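Local coordinates for FAD dependent oxidoreductase domain-containing protein (Deinococcus radiodurans R1, PDB 3C4N) that binds ADP in this crystal form and is probably an FAD-dependent oxidoreductase of the ETF-QO/FixC family, its reaction being uncharacterised, at residues Thr79-Gln89 with Arg161-Gly172; Val118-Leu126 with Gly265-Ala273. All coordinates share one frame; numbering follows the deposited sequence.

Interaction 1: Thr79-Gln89 with Arg161-Gly172. With ADP (adenosine-5'-diphosphate), chain C.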
loop_
_atom_site.group_PDB
_atom_site.type_symbol
_atom_site.label_atom_id
_atom_site.label_comp_id
_atom_site.label_asym_id
_atom_site.label_seq_id
_atom_site.Cartn_x
_atom_site.Cartn_y
_atom_site.Cartn_z
ATOM N N THR A 79 11.540 4.808 12.763
ATOM C CA THR A 79 11.945 5.484 11.542
ATOM C C THR A 79 11.422 6.915 11.412
ATOM O O THR A 79 12.140 7.807 10.966
ATOM C CB THR A 79 11.490 4.687 10.314
ATOM O OG1 THR A 79 12.215 3.457 10.253
ATOM C CG2 THR A 79 11.728 5.478 9.051
ATOM N N ILE A 80 10.175 7.126 11.805
ATOM C CA ILE A 80 9.550 8.429 11.707
ATOM C C ILE A 80 10.187 9.492 12.609
ATOM O O ILE A 80 10.295 10.650 12.208
ATOM C CB ILE A 80 8.033 8.302 12.019
ATOM C CG1 ILE A 80 7.326 9.637 11.795
ATOM C CG2 ILE A 80 7.837 7.818 13.453
ATOM C CD1 ILE A 80 7.338 10.103 10.353
ATOM N N LEU A 81 10.622 9.109 13.809
ATOM C CA LEU A 81 11.244 10.057 14.753
ATOM C C LEU A 81 12.765 10.172 14.617
ATOM O O LEU A 81 13.378 11.077 15.184
ATOM C CB LEU A 81 10.923 9.661 16.204
ATOM C CG LEU A 81 9.444 9.565 16.645
ATOM C CD1 LEU A 81 9.342 9.152 18.126
ATOM C CD2 LEU A 81 8.768 10.897 16.419
ATOM N N ALA A 82 13.379 9.249 13.888
ATOM C CA ALA A 82 14.825 9.285 13.714
ATOM C C ALA A 82 15.226 10.659 13.162
ATOM O O ALA A 82 14.574 11.181 12.266
ATOM C CB ALA A 82 15.268 8.168 12.753
ATOM N N PRO A 83 16.297 11.261 13.697
ATOM C CA PRO A 83 16.715 12.572 13.204
ATOM C C PRO A 83 17.259 12.599 11.784
ATOM O O PRO A 83 17.364 13.666 11.184
ATOM C CB PRO A 83 17.738 13.023 14.245
ATOM C CG PRO A 83 18.285 11.752 14.768
ATOM C CD PRO A 83 17.055 10.895 14.904
ATOM N N GLY A 84 17.598 11.439 11.237
ATOM C CA GLY A 84 18.138 11.404 9.880
ATOM C C GLY A 84 19.425 12.207 9.695
ATOM O O GLY A 84 19.520 13.073 8.821
ATOM N N VAL A 85 20.428 11.921 10.518
ATOM C CA VAL A 85 21.701 12.618 10.417
ATOM C C VAL A 85 22.807 11.708 9.895
ATOM O O VAL A 85 23.159 10.726 10.540
ATOM C CB VAL A 85 22.183 13.144 11.780
ATOM C CG1 VAL A 85 23.515 13.850 11.613
ATOM C CG2 VAL A 85 21.156 14.086 12.371
ATOM N N TRP A 86 23.346 12.021 8.725
ATOM C CA TRP A 86 24.436 11.223 8.195
ATOM C C TRP A 86 25.699 11.984 8.553
ATOM O O TRP A 86 25.894 13.127 8.120
ATOM C CB TRP A 86 24.363 11.088 6.681
ATOM C CG TRP A 86 25.343 10.079 6.144
ATOM C CD1 TRP A 86 25.078 8.789 5.800
ATOM C CD2 TRP A 86 26.752 10.270 5.918
ATOM N NE1 TRP A 86 26.228 8.163 5.372
ATOM C CE2 TRP A 86 27.268 9.052 5.437
ATOM C CE3 TRP A 86 27.624 11.351 6.077
ATOM C CZ2 TRP A 86 28.624 8.885 5.109
ATOM C CZ3 TRP A 86 28.976 11.184 5.752
ATOM C CH2 TRP A 86 29.458 9.961 5.276
ATOM N N THR A 87 26.557 11.360 9.350
ATOM C CA THR A 87 27.800 12.014 9.745
ATOM C C THR A 87 28.963 11.049 9.815
ATOM O O THR A 87 28.824 9.945 10.337
ATOM C CB THR A 87 27.670 12.701 11.116
ATOM O OG1 THR A 87 28.933 13.265 11.469
ATOM C CG2 THR A 87 27.246 11.706 12.188
ATOM N N ALA A 88 30.113 11.478 9.313
ATOM C CA ALA A 88 31.312 10.647 9.329
ATOM C C ALA A 88 31.719 10.307 10.757
ATOM O O ALA A 88 32.584 9.459 10.973
ATOM C CB ALA A 88 32.458 11.363 8.613
ATOM N N GLN A 89 31.093 10.954 11.735
ATOM C CA GLN A 89 31.437 10.681 13.135
ATOM C C GLN A 89 30.647 9.501 13.679
ATOM O O GLN A 89 30.871 9.057 14.803
ATOM C CB GLN A 89 31.201 11.927 14.003
ATOM C CG GLN A 89 32.145 13.080 13.669
ATOM C CD GLN A 89 31.838 14.349 14.436
ATOM O OE1 GLN A 89 32.457 15.394 14.205
ATOM N NE2 GLN A 89 30.881 14.271 15.357
ATOM N N ARG A 161 34.690 19.368 16.917
ATOM C CA ARG A 161 35.163 18.511 15.838
ATOM C C ARG A 161 34.114 18.681 14.736
ATOM O O ARG A 161 33.008 18.148 14.834
ATOM C CB ARG A 161 35.225 17.056 16.318
ATOM C CG ARG A 161 35.495 16.007 15.232
ATOM C CD ARG A 161 36.935 15.507 15.249
ATOM N NE ARG A 161 37.387 15.197 16.603
ATOM C CZ ARG A 161 36.777 14.353 17.432
ATOM N NH1 ARG A 161 35.679 13.714 17.049
ATOM N NH2 ARG A 161 37.249 14.173 18.659
ATOM N N VAL A 162 34.454 19.447 13.706
ATOM C CA VAL A 162 33.534 19.701 12.602
ATOM C C VAL A 162 33.521 18.611 11.531
ATOM O O VAL A 162 34.562 18.048 11.199
ATOM C CB VAL A 162 33.881 21.017 11.873
ATOM C CG1 VAL A 162 32.837 21.303 10.803
ATOM C CG2 VAL A 162 33.975 22.166 12.864
ATOM N N ASP A 163 32.342 18.323 10.992
ATOM C CA ASP A 163 32.212 17.340 9.916
ATOM C C ASP A 163 31.495 18.051 8.780
ATOM O O ASP A 163 30.272 18.173 8.784
ATOM C CB ASP A 163 31.411 16.110 10.362
ATOM C CG ASP A 163 30.971 15.240 9.189
ATOM O OD1 ASP A 163 31.379 15.519 8.038
ATOM O OD2 ASP A 163 30.207 14.276 9.414
ATOM N N PRO A 164 32.255 18.541 7.791
ATOM C CA PRO A 164 31.685 19.254 6.643
ATOM C C PRO A 164 30.829 18.397 5.715
ATOM O O PRO A 164 30.078 18.932 4.900
ATOM C CB PRO A 164 32.922 19.811 5.931
ATOM C CG PRO A 164 33.934 19.935 7.035
ATOM C CD PRO A 164 33.724 18.633 7.776
ATOM N N ARG A 165 30.922 17.076 5.840
ATOM C CA ARG A 165 30.139 16.204 4.971
ATOM C C ARG A 165 28.842 15.675 5.599
ATOM O O ARG A 165 28.193 14.799 5.034
ATOM C CB ARG A 165 30.995 15.018 4.505
ATOM C CG ARG A 165 32.332 15.403 3.876
ATOM C CD ARG A 165 33.078 14.170 3.418
ATOM N NE ARG A 165 32.324 13.462 2.379
ATOM C CZ ARG A 165 32.244 12.139 2.285
ATOM N NH1 ARG A 165 32.866 11.377 3.172
ATOM N NH2 ARG A 165 31.551 11.570 1.309
ATOM N N ALA A 166 28.460 16.197 6.759
ATOM C CA ALA A 166 27.239 15.727 7.415
ATOM C C ALA A 166 26.014 16.105 6.585
ATOM O O ALA A 166 26.012 17.120 5.894
ATOM C CB ALA A 166 27.139 16.311 8.837
ATOM N N LEU A 167 24.976 15.280 6.656
ATOM C CA LEU A 167 23.750 15.517 5.908
ATOM C C LEU A 167 22.499 15.314 6.767
ATOM O O LEU A 167 22.506 14.509 7.699
ATOM C CB LEU A 167 23.658 14.533 4.738
ATOM C CG LEU A 167 24.746 14.377 3.680
ATOM C CD1 LEU A 167 24.348 13.231 2.776
ATOM C CD2 LEU A 167 24.917 15.665 2.886
ATOM N N THR A 168 21.425 16.037 6.458
ATOM C CA THR A 168 20.171 15.822 7.178
ATOM C C THR A 168 19.072 15.471 6.189
ATOM O O THR A 168 19.015 16.013 5.085
ATOM C CB THR A 168 19.696 17.045 8.010
ATOM O OG1 THR A 168 19.761 18.236 7.221
ATOM C CG2 THR A 168 20.544 17.199 9.264
ATOM N N TYR A 169 18.211 14.544 6.590
ATOM C CA TYR A 169 17.089 14.116 5.764
ATOM C C TYR A 169 16.031 13.523 6.671
ATOM O O TYR A 169 16.277 13.293 7.858
ATOM C CB TYR A 169 17.544 13.058 4.762
ATOM C CG TYR A 169 18.050 11.771 5.396
ATOM C CD1 TYR A 169 17.201 10.661 5.584
ATOM C CD2 TYR A 169 19.383 11.649 5.777
ATOM C CE1 TYR A 169 17.683 9.458 6.131
ATOM C CE2 TYR A 169 19.870 10.465 6.320
ATOM C CZ TYR A 169 19.026 9.375 6.491
ATOM O OH TYR A 169 19.548 8.201 6.990
ATOM N N ARG A 170 14.853 13.262 6.121
ATOM C CA ARG A 170 13.787 12.667 6.921
ATOM C C ARG A 170 13.734 11.168 6.647
ATOM O O ARG A 170 13.423 10.740 5.536
ATOM C CB ARG A 170 12.435 13.308 6.580
ATOM C CG ARG A 170 12.372 14.804 6.816
ATOM C CD ARG A 170 12.623 15.135 8.278
ATOM N NE ARG A 170 11.638 14.494 9.151
ATOM C CZ ARG A 170 10.425 14.975 9.404
ATOM N NH1 ARG A 170 10.034 16.121 8.858
ATOM N NH2 ARG A 170 9.598 14.297 10.193
ATOM N N PRO A 171 14.034 10.348 7.660
ATOM C CA PRO A 171 14.007 8.892 7.485
ATOM C C PRO A 171 12.633 8.419 7.032
ATOM O O PRO A 171 12.514 7.443 6.289
ATOM C CB PRO A 171 14.361 8.363 8.876
ATOM C CG PRO A 171 15.207 9.463 9.454
ATOM C CD PRO A 171 14.448 10.702 9.028
ATOM N N GLY A 172 11.603 9.129 7.497
ATOM C CA GLY A 172 10.233 8.807 7.143
ATOM C C GLY A 172 10.057 8.892 5.641
ATOM O O GLY A 172 9.475 8.000 5.025
HETATM P PB ADP C . 13.433 -0.011 11.748
HETATM O O1B ADP C . 14.457 -1.004 12.068
HETATM O O2B ADP C . 13.445 0.339 10.186
HETATM O O3B ADP C . 13.673 1.341 12.599
HETATM P PA ADP C . 10.970 0.414 12.628
HETATM O O1A ADP C . 10.887 0.266 14.093
HETATM O O2A ADP C . 11.368 1.944 12.277
HETATM O O3A ADP C . 12.021 -0.630 12.009
HETATM O "O5'" ADP C . 9.654 -0.065 11.855
HETATM C "C5'" ADP C . 9.793 -1.425 11.580
HETATM C "C4'" ADP C . 8.449 -2.052 11.318
HETATM O "O4'" ADP C . 8.031 -3.401 11.655
HETATM C "C3'" ADP C . 7.667 -1.105 12.176
HETATM O "O3'" ADP C . 7.388 0.093 11.450
HETATM C "C2'" ADP C . 6.414 -1.885 12.582
HETATM O "O2'" ADP C . 5.233 -1.178 12.167
HETATM C "C1'" ADP C . 6.604 -3.261 11.886
HETATM N N9 ADP C . 6.331 -4.398 12.705
HETATM C C8 ADP C . 6.807 -4.570 14.015
HETATM N N7 ADP C . 6.342 -5.709 14.498
HETATM C C5 ADP C . 5.604 -6.333 13.542
HETATM C C6 ADP C . 4.966 -7.595 13.412
HETATM N N6 ADP C . 5.263 -8.647 14.304
HETATM N N1 ADP C . 4.280 -7.870 12.281
HETATM C C2 ADP C . 4.218 -7.000 11.273
HETATM N N3 ADP C . 4.823 -5.870 11.303
HETATM C C4 ADP C . 5.611 -5.493 12.391
#
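Asp-163 reaches across to Thr-87 and Ala-88. With CG anti to the backbone N (chi1 166°), its carboxylate is carried over to the 79-89 side. CB lies 3.9 Å from Thr-87 OG1, and beyond CG the two oxygens divide their work. OD2 takes two donors: Thr-87 OG1 at 2.6 Å, on its anti lone pair, and Ala-88 N at 2.8 Å, from the syn side and 34° out of the carboxylate plane. OD1 turns back to its own segment, accepting Arg-165 N from above that plane in an Asx turn. These three bonds fix the rotation of the carboxylate. With an alanine here, Thr-87 OG1, Ala-88 N and Arg-165 N would probably lose this acceptor, and the segments their tie at this end.

Next along the chain, Trp-86 and Leu-167 form an antiparallel hydrogen-bonded pair, Trp-86 N to Leu-167 O and Leu-167 N to Trp-86 O both measuring 2.8 Å. Gly-84 CA sits 4.0 Å from the centroid of the Tyr-169 ring, 11° off its normal, a CH-pi contact over the face; the Tyr-169 hydroxyl bonds Asp-380 O. Pro-171 CG packs on Ala-82 CB at 3.5 Å. Beyond it, Thr-79 N and OG1 both donate to O2A of ADP, OG1 at 2.7 Å. The pairing leads to the ADP phosphates, beside a GxGxxG pattern consistent with the Rossmann-type nucleotide site of FAD-dependent oxidoreductases.

Interaction 2: Val118-Leu126 with Gly265-Ala273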
loop_
_atom_site.group_PDB
_atom_site.type_symbol
_atom_site.label_atom_id
_atom_site.label_comp_id
_atom_site.label_asym_id
_atom_site.label_seq_id
_atom_site.Cartn_x
_atom_site.Cartn_y
_atom_site.Cartn_z
ATOM N N VAL A 118 17.421 16.288 0.767
ATOM C CA VAL A 118 18.645 16.064 1.534
ATOM C C VAL A 118 19.512 17.318 1.467
ATOM O O VAL A 118 19.982 17.700 0.388
ATOM C CB VAL A 118 19.473 14.879 0.971
ATOM C CG1 VAL A 118 20.710 14.665 1.824
ATOM C CG2 VAL A 118 18.639 13.624 0.916
ATOM N N GLU A 119 19.728 17.960 2.611
ATOM C CA GLU A 119 20.545 19.162 2.629
ATOM C C GLU A 119 21.916 18.927 3.248
ATOM O O GLU A 119 22.108 17.993 4.030
ATOM C CB GLU A 119 19.815 20.314 3.349
ATOM C CG GLU A 119 19.291 20.009 4.748
ATOM C CD GLU A 119 17.802 19.617 4.788
ATOM O OE1 GLU A 119 17.291 19.351 5.897
ATOM O OE2 GLU A 119 17.140 19.577 3.727
ATOM N N ASP A 120 22.876 19.756 2.849
ATOM C CA ASP A 120 24.237 19.680 3.361
ATOM C C ASP A 120 24.231 20.475 4.643
ATOM O O ASP A 120 23.901 21.660 4.651
ATOM C CB ASP A 120 25.216 20.296 2.371
ATOM C CG ASP A 120 25.185 19.603 1.031
ATOM O OD1 ASP A 120 25.257 18.356 1.006
ATOM O OD2 ASP A 120 25.086 20.296 0.001
ATOM N N ARG A 121 24.590 19.831 5.737
ATOM C CA ARG A 121 24.565 20.522 7.005
ATOM C C ARG A 121 25.717 20.024 7.855
ATOM O O ARG A 121 25.720 18.882 8.293
ATOM C CB ARG A 121 23.223 20.232 7.685
ATOM C CG ARG A 121 22.812 21.193 8.765
ATOM C CD ARG A 121 21.639 20.620 9.537
ATOM N NE ARG A 121 20.396 20.577 8.776
ATOM C CZ ARG A 121 19.689 21.648 8.433
ATOM N NH1 ARG A 121 18.557 21.511 7.749
ATOM N NH2 ARG A 121 20.117 22.856 8.768
ATOM N N PRO A 122 26.724 20.871 8.089
ATOM C CA PRO A 122 27.871 20.467 8.904
ATOM C C PRO A 122 27.440 20.104 10.322
ATOM O O PRO A 122 26.452 20.642 10.837
ATOM C CB PRO A 122 28.767 21.701 8.870
ATOM C CG PRO A 122 27.779 22.814 8.782
ATOM C CD PRO A 122 26.825 22.290 7.725
ATOM N N LEU A 123 28.190 19.194 10.942
ATOM C CA LEU A 123 27.904 18.734 12.298
ATOM C C LEU A 123 29.076 19.056 13.214
ATOM O O LEU A 123 30.220 18.769 12.878
ATOM C CB LEU A 123 27.630 17.227 12.284
ATOM C CG LEU A 123 27.212 16.555 13.589
ATOM C CD1 LEU A 123 26.464 15.268 13.298
ATOM C CD2 LEU A 123 28.443 16.278 14.431
ATOM N N LEU A 124 28.796 19.665 14.366
ATOM C CA LEU A 124 29.862 20.015 15.304
ATOM C C LEU A 124 29.758 19.237 16.606
ATOM O O LEU A 124 28.703 19.224 17.228
ATOM C CB LEU A 124 29.833 21.512 15.635
ATOM C CG LEU A 124 29.779 22.547 14.511
ATOM C CD1 LEU A 124 29.949 23.923 15.125
ATOM C CD2 LEU A 124 30.860 22.308 13.502
ATOM N N HIS A 125 30.850 18.586 17.007
ATOM C CA HIS A 125 30.908 17.826 18.265
ATOM C C HIS A 125 31.630 18.703 19.303
ATOM O O HIS A 125 32.832 18.548 19.536
ATOM C CB HIS A 125 31.687 16.519 18.064
ATOM C CG HIS A 125 31.781 15.664 19.295
ATOM N ND1 HIS A 125 31.528 16.144 20.562
ATOM C CD2 HIS A 125 32.131 14.364 19.449
ATOM C CE1 HIS A 125 31.719 15.177 21.444
ATOM N NE2 HIS A 125 32.086 14.087 20.795
ATOM N N LEU A 126 30.887 19.628 19.911
ATOM C CA LEU A 126 31.424 20.548 20.919
ATOM C C LEU A 126 32.192 19.839 22.035
ATOM O O LEU A 126 31.738 18.831 22.580
ATOM C CB LEU A 126 30.290 21.375 21.527
ATOM C CG LEU A 126 29.425 22.115 20.505
ATOM C CD1 LEU A 126 28.117 22.549 21.162
ATOM C CD2 LEU A 126 30.193 23.308 19.949
ATOM N N GLY A 265 17.704 27.465 11.400
ATOM C CA GLY A 265 17.711 27.721 9.972
ATOM C C GLY A 265 17.892 26.477 9.130
ATOM O O GLY A 265 18.194 25.402 9.641
ATOM N N ALA A 266 17.709 26.619 7.822
ATOM C CA ALA A 266 17.847 25.485 6.912
ATOM C C ALA A 266 19.301 25.067 6.766
ATOM O O ALA A 266 19.598 23.953 6.337
ATOM C CB ALA A 266 17.273 25.840 5.546
ATOM N N GLN A 267 20.207 25.965 7.126
ATOM C CA GLN A 267 21.615 25.673 7.004
ATOM C C GLN A 267 22.366 25.721 8.328
ATOM O O GLN A 267 23.598 25.666 8.353
ATOM C CB GLN A 267 22.231 26.631 5.994
ATOM C CG GLN A 267 21.779 28.059 6.166
ATOM C CD GLN A 267 22.023 28.886 4.919
ATOM O OE1 GLN A 267 21.921 30.118 4.947
ATOM N NE2 GLN A 267 22.344 28.213 3.808
ATOM N N THR A 268 21.622 25.823 9.428
ATOM C CA THR A 268 22.241 25.840 10.749
ATOM C C THR A 268 22.725 24.422 11.018
ATOM O O THR A 268 21.957 23.460 10.952
ATOM C CB THR A 268 21.253 26.302 11.862
ATOM O OG1 THR A 268 21.822 26.028 13.147
ATOM C CG2 THR A 268 19.932 25.595 11.748
ATOM N N PRO A 269 24.018 24.278 11.315
ATOM C CA PRO A 269 24.644 22.979 11.590
ATOM C C PRO A 269 24.057 22.148 12.731
ATOM O O PRO A 269 23.405 22.672 13.634
ATOM C CB PRO A 269 26.115 23.346 11.817
ATOM C CG PRO A 269 26.054 24.759 12.315
ATOM C CD PRO A 269 24.980 25.384 11.473
ATOM N N VAL A 270 24.268 20.837 12.649
ATOM C CA VAL A 270 23.809 19.915 13.679
ATOM C C VAL A 270 24.842 20.064 14.792
ATOM O O VAL A 270 26.034 20.200 14.518
ATOM C CB VAL A 270 23.812 18.440 13.175
ATOM C CG1 VAL A 270 23.423 17.498 14.297
ATOM C CG2 VAL A 270 22.848 18.283 12.007
ATOM N N LEU A 271 24.392 20.056 16.040
ATOM C CA LEU A 271 25.297 20.204 17.173
ATOM C C LEU A 271 25.165 19.015 18.100
ATOM O O LEU A 271 24.081 18.447 18.246
ATOM C CB LEU A 271 24.966 21.481 17.946
ATOM C CG LEU A 271 25.034 22.787 17.145
ATOM C CD1 LEU A 271 24.178 23.851 17.836
ATOM C CD2 LEU A 271 26.481 23.237 17.017
ATOM N N ARG A 272 26.278 18.651 18.730
ATOM C CA ARG A 272 26.344 17.530 19.661
ATOM C C ARG A 272 27.170 17.909 20.877
ATOM O O ARG A 272 28.145 18.645 20.765
ATOM C CB ARG A 272 26.994 16.333 18.982
ATOM C CG ARG A 272 26.131 15.689 17.934
ATOM C CD ARG A 272 26.706 14.357 17.473
ATOM N NE ARG A 272 25.701 13.596 16.738
ATOM C CZ ARG A 272 25.926 12.427 16.152
ATOM N NH1 ARG A 272 27.135 11.881 16.213
ATOM N NH2 ARG A 272 24.946 11.804 15.510
ATOM N N ALA A 273 26.786 17.402 22.042
ATOM C CA ALA A 273 27.519 17.686 23.278
ATOM C C ALA A 273 27.296 16.529 24.247
ATOM O O ALA A 273 26.176 16.054 24.392
ATOM C CB ALA A 273 27.023 19.010 23.903
#
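Leu-123, Leu-124 and His-125 pair in parallel with Val-270, Leu-271 and Arg-272, the strand axes 4.7 Å apart and inclined by 19°. Backbone hydrogen bonds set this register: Leu-124 N donates to Val-270 O at 2.8 Å, and Arg-272 N to Leu-124 O at 2.9 Å.

Apolar contacts occupy both faces. Leu-124 CD1 meets Leu-271 CD2 at 4.0 Å, the two side chains side by side and pointing the same way. On the other face Leu-123 CD1 lies 3.9 Å from Val-270 CG1 and also over the rim of one face of the Arg-272 guanidinium, whose NH1 forms a salt bridge with Asp-90.

Polar side-chain contacts centre on Arg-121. Its chain, bent at chi3 (-70°), passes CD by Val-270 CG2 at 3.6 Å and brings the guanidinium against the 265-268 loop. NH2 donates to Thr-268 O at 2.9 Å, from above the carbonyl plane, while NH1 forms a salt bridge with Glu-119 OE1 at 3.1 Å. Thr-168 OG1 hydrogen-bonds both Glu-119 OE1 and Arg-121 NE.

One cation therefore serves both a carboxylate and a backbone carbonyl. Its charge is probably balanced in part by Glu-119, and Arg-121 carries the polar bonding past Pro-269, where the strand pairing ends.

Overall arrangement
Both contacts belong to one mixed sheet: strand 118-127, one half of interaction 2, is also the neighbour of strands 159-163 and 167-169 of interaction 1. They lie about 9 Å apart, centre to centre. Asp-163 N probably bonds Leu-123 O, and Val-162 packs on Leu-124. Each contact is partly buried, but interaction 1 lies nearer the centre of the chain, about 10 Å against about 18 Å between centres. Both are built on strand pairing, antiparallel in interaction 1 and parallel in interaction 2, and they differ in the added side-chain chemistry. Interaction 1 adds a carboxylate gathering neutral donors and extends to the nucleotide; interaction 2, away from the annotated sites, adds an arginine bonded to a loop carbonyl and salt-bridged to a glutamate.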